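PDB 3GG7: uncharacterized metalloprotein from Deinococcus radiodurans, which binds manganese and, as a TatD-type member of the metallo-dependent hydrolases, probably hydrolyses ester bonds, though its substrate is not known. Local coordinates for residues I4-H9 and R190-T195; V84-L89 and S122-R127. All coordinates share one frame; numbering follows the deposited sequence.

Interaction 1: residues I4-H9 and R190-T195; sequences IDFHVH and RVLTET. With MN (manganese (II) ion), chain B.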
loop_
_atom_site.group_PDB
_atom_site.type_symbol
_atom_site.label_atom_id
_atom_site.label_comp_id
_atom_site.label_asym_id
_atom_site.label_seq_id
_atom_site.Cartn_x
_atom_site.Cartn_y
_atom_site.Cartn_z
ATOM N N ILE A 4 4.799 11.644 4.179
ATOM C CA ILE A 4 3.843 10.536 4.245
ATOM C C ILE A 4 4.444 9.268 3.658
ATOM O O ILE A 4 4.958 9.288 2.536
ATOM C CB ILE A 4 2.578 10.825 3.443
ATOM C CG1 ILE A 4 1.948 12.157 3.842
ATOM C CG2 ILE A 4 1.578 9.669 3.618
ATOM C CD1 ILE A 4 1.527 12.233 5.208
ATOM N N ASP A 5 4.382 8.155 4.398
ATOM C CA ASP A 5 4.813 6.849 3.895
ATOM C C ASP A 5 3.561 5.970 3.927
ATOM O O ASP A 5 3.213 5.419 4.983
ATOM C CB ASP A 5 5.911 6.208 4.756
ATOM C CG ASP A 5 6.352 4.854 4.224
ATOM O OD1 ASP A 5 5.690 4.271 3.313
ATOM O OD2 ASP A 5 7.385 4.342 4.696
ATOM N N PHE A 6 2.890 5.841 2.790
ATOM C CA PHE A 6 1.579 5.232 2.777
ATOM C C PHE A 6 1.592 3.730 2.474
ATOM O O PHE A 6 0.587 3.186 2.045
ATOM C CB PHE A 6 0.628 5.990 1.836
ATOM C CG PHE A 6 -0.755 6.140 2.389
ATOM C CD1 PHE A 6 -0.963 6.992 3.457
ATOM C CD2 PHE A 6 -1.826 5.400 1.916
ATOM C CE1 PHE A 6 -2.215 7.133 3.993
ATOM C CE2 PHE A 6 -3.087 5.544 2.479
ATOM C CZ PHE A 6 -3.277 6.420 3.483
ATOM N N HIS A 7 2.681 3.049 2.793
ATOM C CA HIS A 7 2.724 1.598 2.802
ATOM C C HIS A 7 4.045 1.168 3.396
ATOM O O HIS A 7 5.077 1.182 2.710
ATOM C CB HIS A 7 2.575 1.045 1.387
ATOM C CG HIS A 7 2.626 -0.448 1.299
ATOM N ND1 HIS A 7 1.507 -1.211 1.071
ATOM C CD2 HIS A 7 3.663 -1.327 1.423
ATOM C CE1 HIS A 7 1.847 -2.490 1.044
ATOM N NE2 HIS A 7 3.146 -2.587 1.231
ATOM N N VAL A 8 4.011 0.765 4.666
ATOM C CA VAL A 8 5.198 0.315 5.365
ATOM C C VAL A 8 4.860 -0.758 6.404
ATOM O O VAL A 8 3.806 -0.713 7.030
ATOM C CB VAL A 8 5.970 1.505 5.960
ATOM C CG1 VAL A 8 5.120 2.293 7.011
ATOM C CG2 VAL A 8 7.301 1.072 6.561
ATOM N N HIS A 9 5.755 -1.732 6.553
ATOM C CA HIS A 9 5.553 -2.846 7.465
ATOM C C HIS A 9 6.244 -2.560 8.780
ATOM O O HIS A 9 7.299 -3.139 9.066
ATOM C CB HIS A 9 6.056 -4.150 6.846
ATOM C CG HIS A 9 5.380 -4.494 5.553
ATOM N ND1 HIS A 9 4.347 -5.403 5.476
ATOM C CD2 HIS A 9 5.593 -4.062 4.287
ATOM C CE1 HIS A 9 3.940 -5.499 4.223
ATOM N NE2 HIS A 9 4.688 -4.710 3.475
ATOM N N ARG A 190 -3.587 11.661 -7.788
ATOM C CA ARG A 190 -3.773 10.284 -7.284
ATOM C C ARG A 190 -2.452 9.607 -6.907
ATOM O O ARG A 190 -2.402 8.372 -6.755
ATOM C CB ARG A 190 -4.516 9.450 -8.319
ATOM C CG ARG A 190 -6.021 9.779 -8.394
ATOM C CD ARG A 190 -6.801 8.733 -9.179
ATOM N NE ARG A 190 -7.144 9.193 -10.512
ATOM C CZ ARG A 190 -7.547 8.401 -11.497
ATOM N NH1 ARG A 190 -7.674 7.078 -11.312
ATOM N NH2 ARG A 190 -7.841 8.942 -12.676
ATOM N N VAL A 191 -1.404 10.401 -6.710
ATOM C CA VAL A 191 -0.079 9.909 -6.356
ATOM C C VAL A 191 0.209 10.105 -4.865
ATOM O O VAL A 191 0.061 11.196 -4.322
ATOM C CB VAL A 191 1.003 10.540 -7.234
ATOM C CG1 VAL A 191 2.405 10.089 -6.828
ATOM C CG2 VAL A 191 0.743 10.123 -8.676
ATOM N N LEU A 192 0.575 8.998 -4.214
ATOM C CA LEU A 192 1.012 8.988 -2.817
ATOM C C LEU A 192 2.431 8.459 -2.812
ATOM O O LEU A 192 2.881 7.817 -3.765
ATOM C CB LEU A 192 0.099 8.050 -1.992
ATOM C CG LEU A 192 -1.390 8.364 -2.072
ATOM C CD1 LEU A 192 -2.189 7.273 -1.411
ATOM C CD2 LEU A 192 -1.712 9.754 -1.481
ATOM N N THR A 193 3.135 8.692 -1.711
ATOM C CA THR A 193 4.505 8.235 -1.537
ATOM C C THR A 193 4.536 7.073 -0.529
ATOM O O THR A 193 3.741 7.054 0.383
ATOM C CB THR A 193 5.406 9.389 -1.051
ATOM O OG1 THR A 193 4.779 10.085 0.026
ATOM C CG2 THR A 193 5.679 10.404 -2.184
ATOM N N GLU A 194 5.477 6.149 -0.695
ATOM C CA GLU A 194 5.659 4.999 0.225
ATOM C C GLU A 194 7.125 4.603 0.288
ATOM O O GLU A 194 7.916 5.060 -0.546
ATOM C CB GLU A 194 4.849 3.784 -0.257
ATOM C CG GLU A 194 5.346 3.164 -1.584
ATOM C CD GLU A 194 4.727 1.784 -1.886
ATOM O OE1 GLU A 194 3.488 1.660 -1.854
ATOM O OE2 GLU A 194 5.500 0.828 -2.112
ATOM N N THR A 195 7.501 3.744 1.234
ATOM C CA THR A 195 8.778 3.040 1.197
ATOM C C THR A 195 8.675 1.521 1.018
ATOM O O THR A 195 9.563 0.906 0.460
ATOM C CB THR A 195 9.640 3.252 2.444
ATOM O OG1 THR A 195 8.988 2.686 3.601
ATOM C CG2 THR A 195 9.960 4.733 2.661
HETATM MN MN MN B . 4.384 -4.286 1.441
HETATM O O HOH W 1 5.368 12.580 1.541
HETATM O O HOH W 2 5.226 -5.159 -0.196
#
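Asp5 and Phe6 on one side and Thr193 and Thr195 on the other close the TatD-type barrel, joining its first strand, 4-8, to strand 191-193 by hydrogen bonds deep in the interior. The short strand axes lie at 102° to each other, and in place of a regular ladder there is one backbone bond, from Phe6 N to Thr193 O at 2.8 Å, with side chains making the other three hydrogen bonds across the contact. Next to it the Thr193 hydroxyl, OG1, donates to Ile4 O at 2.6 Å, and a water ties the same OG1 to Ile4 N. The carboxylate of Asp5, with CG anti to the backbone N (chi1 -180°), reaches across to Thr195 with both oxygens. OD2 accepts from Thr195 OG1 at 2.6 Å on its syn side; OD1 takes Thr195 N at 2.8 Å from above the carboxylate plane. From the opposite face His7 N donates to OD1 at 3.3 Å, an Asx turn at the corner the chain makes at His7. Phe6 CD2 meets Leu192 CD1 at 3.8 Å, an apolar patch under helix 227-243. The Glu194 carboxylate runs beside the His7 ring, their planes 14° apart, and is bonded to Ser168 and His148. With three donors on its two oxygens, buried Asp5 is probably ionised, and its bonds are consistent with steadying the backbone beside His7, which with His9 binds manganese through NE2.

Interaction 2: residues V84-L89 and S122-R127; sequences VGEVGL and SIHSRR. With MN (manganese (II) ion), chain B.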
loop_
_atom_site.group_PDB
_atom_site.type_symbol
_atom_site.label_atom_id
_atom_site.label_comp_id
_atom_site.label_asym_id
_atom_site.label_seq_id
_atom_site.Cartn_x
_atom_site.Cartn_y
_atom_site.Cartn_z
ATOM N N VAL A 84 -7.373 -1.188 4.545
ATOM C CA VAL A 84 -7.135 -2.616 4.285
ATOM C C VAL A 84 -5.834 -2.748 3.505
ATOM O O VAL A 84 -5.657 -2.108 2.473
ATOM C CB VAL A 84 -8.326 -3.265 3.527
ATOM C CG1 VAL A 84 -7.957 -4.630 2.914
ATOM C CG2 VAL A 84 -9.492 -3.384 4.538
ATOM N N GLY A 85 -4.894 -3.551 4.000
ATOM C CA GLY A 85 -3.639 -3.816 3.303
ATOM C C GLY A 85 -2.658 -4.442 4.279
ATOM O O GLY A 85 -2.800 -4.259 5.490
ATOM N N GLU A 86 -1.661 -5.191 3.785
ATOM C CA GLU A 86 -1.432 -5.423 2.364
ATOM C C GLU A 86 -2.284 -6.596 1.887
ATOM O O GLU A 86 -2.339 -7.652 2.529
ATOM C CB GLU A 86 0.051 -5.750 2.170
ATOM C CG GLU A 86 0.451 -5.963 0.720
ATOM C CD GLU A 86 1.924 -5.784 0.466
ATOM O OE1 GLU A 86 2.692 -5.555 1.442
ATOM O OE2 GLU A 86 2.308 -5.859 -0.718
ATOM N N VAL A 87 -2.952 -6.408 0.736
ATOM C CA VAL A 87 -3.815 -7.438 0.132
ATOM C C VAL A 87 -3.510 -7.484 -1.354
ATOM O O VAL A 87 -2.913 -6.538 -1.874
ATOM C CB VAL A 87 -5.301 -7.176 0.345
ATOM C CG1 VAL A 87 -5.677 -7.233 1.846
ATOM C CG2 VAL A 87 -5.719 -5.820 -0.250
ATOM N N GLY A 88 -3.870 -8.564 -2.040
ATOM C CA GLY A 88 -3.745 -8.567 -3.513
ATOM C C GLY A 88 -3.340 -9.903 -4.077
ATOM O O GLY A 88 -3.695 -10.940 -3.526
ATOM N N LEU A 89 -2.619 -9.868 -5.191
ATOM C CA LEU A 89 -2.282 -11.071 -5.937
ATOM C C LEU A 89 -0.827 -10.942 -6.360
ATOM O O LEU A 89 -0.341 -9.824 -6.597
ATOM C CB LEU A 89 -3.161 -11.213 -7.200
ATOM C CG LEU A 89 -4.664 -11.342 -7.008
ATOM C CD1 LEU A 89 -5.438 -11.293 -8.357
ATOM C CD2 LEU A 89 -5.003 -12.622 -6.261
ATOM N N SER A 122 -4.666 -0.913 0.141
ATOM C CA SER A 122 -3.278 -0.845 -0.324
ATOM C C SER A 122 -2.928 -2.216 -0.889
ATOM O O SER A 122 -2.816 -3.223 -0.153
ATOM C CB SER A 122 -2.337 -0.430 0.798
ATOM O OG SER A 122 -1.039 -0.271 0.299
ATOM N N ILE A 123 -2.781 -2.276 -2.210
ATOM C CA ILE A 123 -2.850 -3.519 -2.958
ATOM C C ILE A 123 -1.520 -3.893 -3.638
ATOM O O ILE A 123 -0.898 -3.065 -4.301
ATOM C CB ILE A 123 -3.974 -3.413 -4.027
ATOM C CG1 ILE A 123 -5.317 -3.211 -3.355
ATOM C CG2 ILE A 123 -4.010 -4.664 -4.945
ATOM C CD1 ILE A 123 -6.417 -2.777 -4.346
ATOM N N HIS A 124 -1.139 -5.159 -3.445
ATOM C CA HIS A 124 -0.027 -5.849 -4.110
ATOM C C HIS A 124 -0.501 -6.376 -5.451
ATOM O O HIS A 124 -1.568 -6.997 -5.525
ATOM C CB HIS A 124 0.370 -7.032 -3.209
ATOM C CG HIS A 124 1.633 -7.728 -3.590
ATOM N ND1 HIS A 124 2.816 -7.553 -2.904
ATOM C CD2 HIS A 124 1.882 -8.673 -4.526
ATOM C CE1 HIS A 124 3.761 -8.307 -3.440
ATOM N NE2 HIS A 124 3.214 -9.019 -4.412
ATOM N N SER A 125 0.274 -6.141 -6.512
ATOM C CA SER A 125 -0.109 -6.618 -7.835
ATOM C C SER A 125 1.033 -7.188 -8.645
ATOM O O SER A 125 0.863 -7.395 -9.843
ATOM C CB SER A 125 -0.770 -5.490 -8.659
ATOM O OG SER A 125 0.116 -4.423 -8.941
ATOM N N ARG A 126 2.192 -7.409 -8.030
ATOM C CA ARG A 126 3.376 -7.851 -8.768
ATOM C C ARG A 126 3.103 -9.062 -9.660
ATOM O O ARG A 126 2.669 -10.131 -9.203
ATOM C CB ARG A 126 4.504 -8.196 -7.819
ATOM C CG ARG A 126 5.779 -8.531 -8.547
ATOM C CD ARG A 126 6.770 -9.196 -7.622
ATOM N NE ARG A 126 8.095 -9.234 -8.221
ATOM C CZ ARG A 126 9.120 -9.932 -7.740
ATOM N NH1 ARG A 126 8.987 -10.668 -6.639
ATOM N NH2 ARG A 126 10.289 -9.892 -8.370
ATOM N N ARG A 127 3.360 -8.869 -10.956
ATOM C CA ARG A 127 3.182 -9.928 -11.957
ATOM C C ARG A 127 1.748 -10.451 -12.106
ATOM O O ARG A 127 1.529 -11.526 -12.656
ATOM C CB ARG A 127 4.204 -11.062 -11.723
ATOM C CG ARG A 127 5.641 -10.606 -11.809
ATOM C CD ARG A 127 6.549 -11.627 -11.199
ATOM N NE ARG A 127 7.957 -11.388 -11.497
ATOM C CZ ARG A 127 8.961 -12.035 -10.922
ATOM N NH1 ARG A 127 8.720 -12.955 -9.998
ATOM N NH2 ARG A 127 10.221 -11.753 -11.265
HETATM MN MN MN B . 4.384 -4.286 1.441
HETATM O O HOH W 2 5.226 -5.159 -0.196
#
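Glu86 and His124 cross obliquely, the carboxylate and imidazole planes 41° apart, and meet tip to edge. His124 ND1 donates to Glu86 OE2 at 2.8 Å, with the oxygen almost in the ring plane; ND1 meets OE2 on the anti side of the carboxylate, tilted from its plane. Glu86 is extended, its CG anti to the backbone N (chi1 -178°), and this length carries the carboxylate to the metal: OE1 binds manganese at 2.1 Å, while OE2 also accepts from the manganese-bound water. NE2, across the His124 ring, is hydrogen-bonded to Asp90. His124 is predicted, with His148, to bind a second divalent metal; here its ND1 is hydrogen-bonded to Glu86. The two backbones run parallel. Ser122 N donates to Val84 O, His124 N to Val87 O at 2.7 Å, and Leu89 N to His124 O at 3.1 Å; the bond from Val87 N to Ser122 O is weak. A cis peptide before Glu86 and a corner in the chain interrupt the ladder there. Glycine suits both close passages: a beta carbon would strike Ser122 CB at Gly85 and His124 O at Gly88. Val87 CG2 and Ile123 CG1 touch at 4.1 Å on the apolar side. These are neighbouring strands of a beta-alpha-beta crossover whose helix, 99-115, packs on Val87 and Leu89, while Ile123 touches Val132 of helix 129-138 and, on the next strand, 143-148, Pro145 and Leu147.

Both contacts supply ligands to the same manganese ion: 4-9 gives His7 and His9, 84-89 gives Glu86, and Asp196, just after 190-195, completes the protein ligands beside a shared water. Their centres lie 13 Å apart, yet they meet at the metal, where Glu86 OE1 is 3.0 Å from both His7 NE2 and His9 NE2. A second tie is the probable hydrogen bond of 2.8 Å between His7 ND1 and Ser122 OG, which would set the rotation of the His7 ring from the second shell. Interaction 2 is nested within the loop closed by interaction 1, and strands 83-88, 119-124 and 191-193 all belong to the parallel strands of the barrel wall.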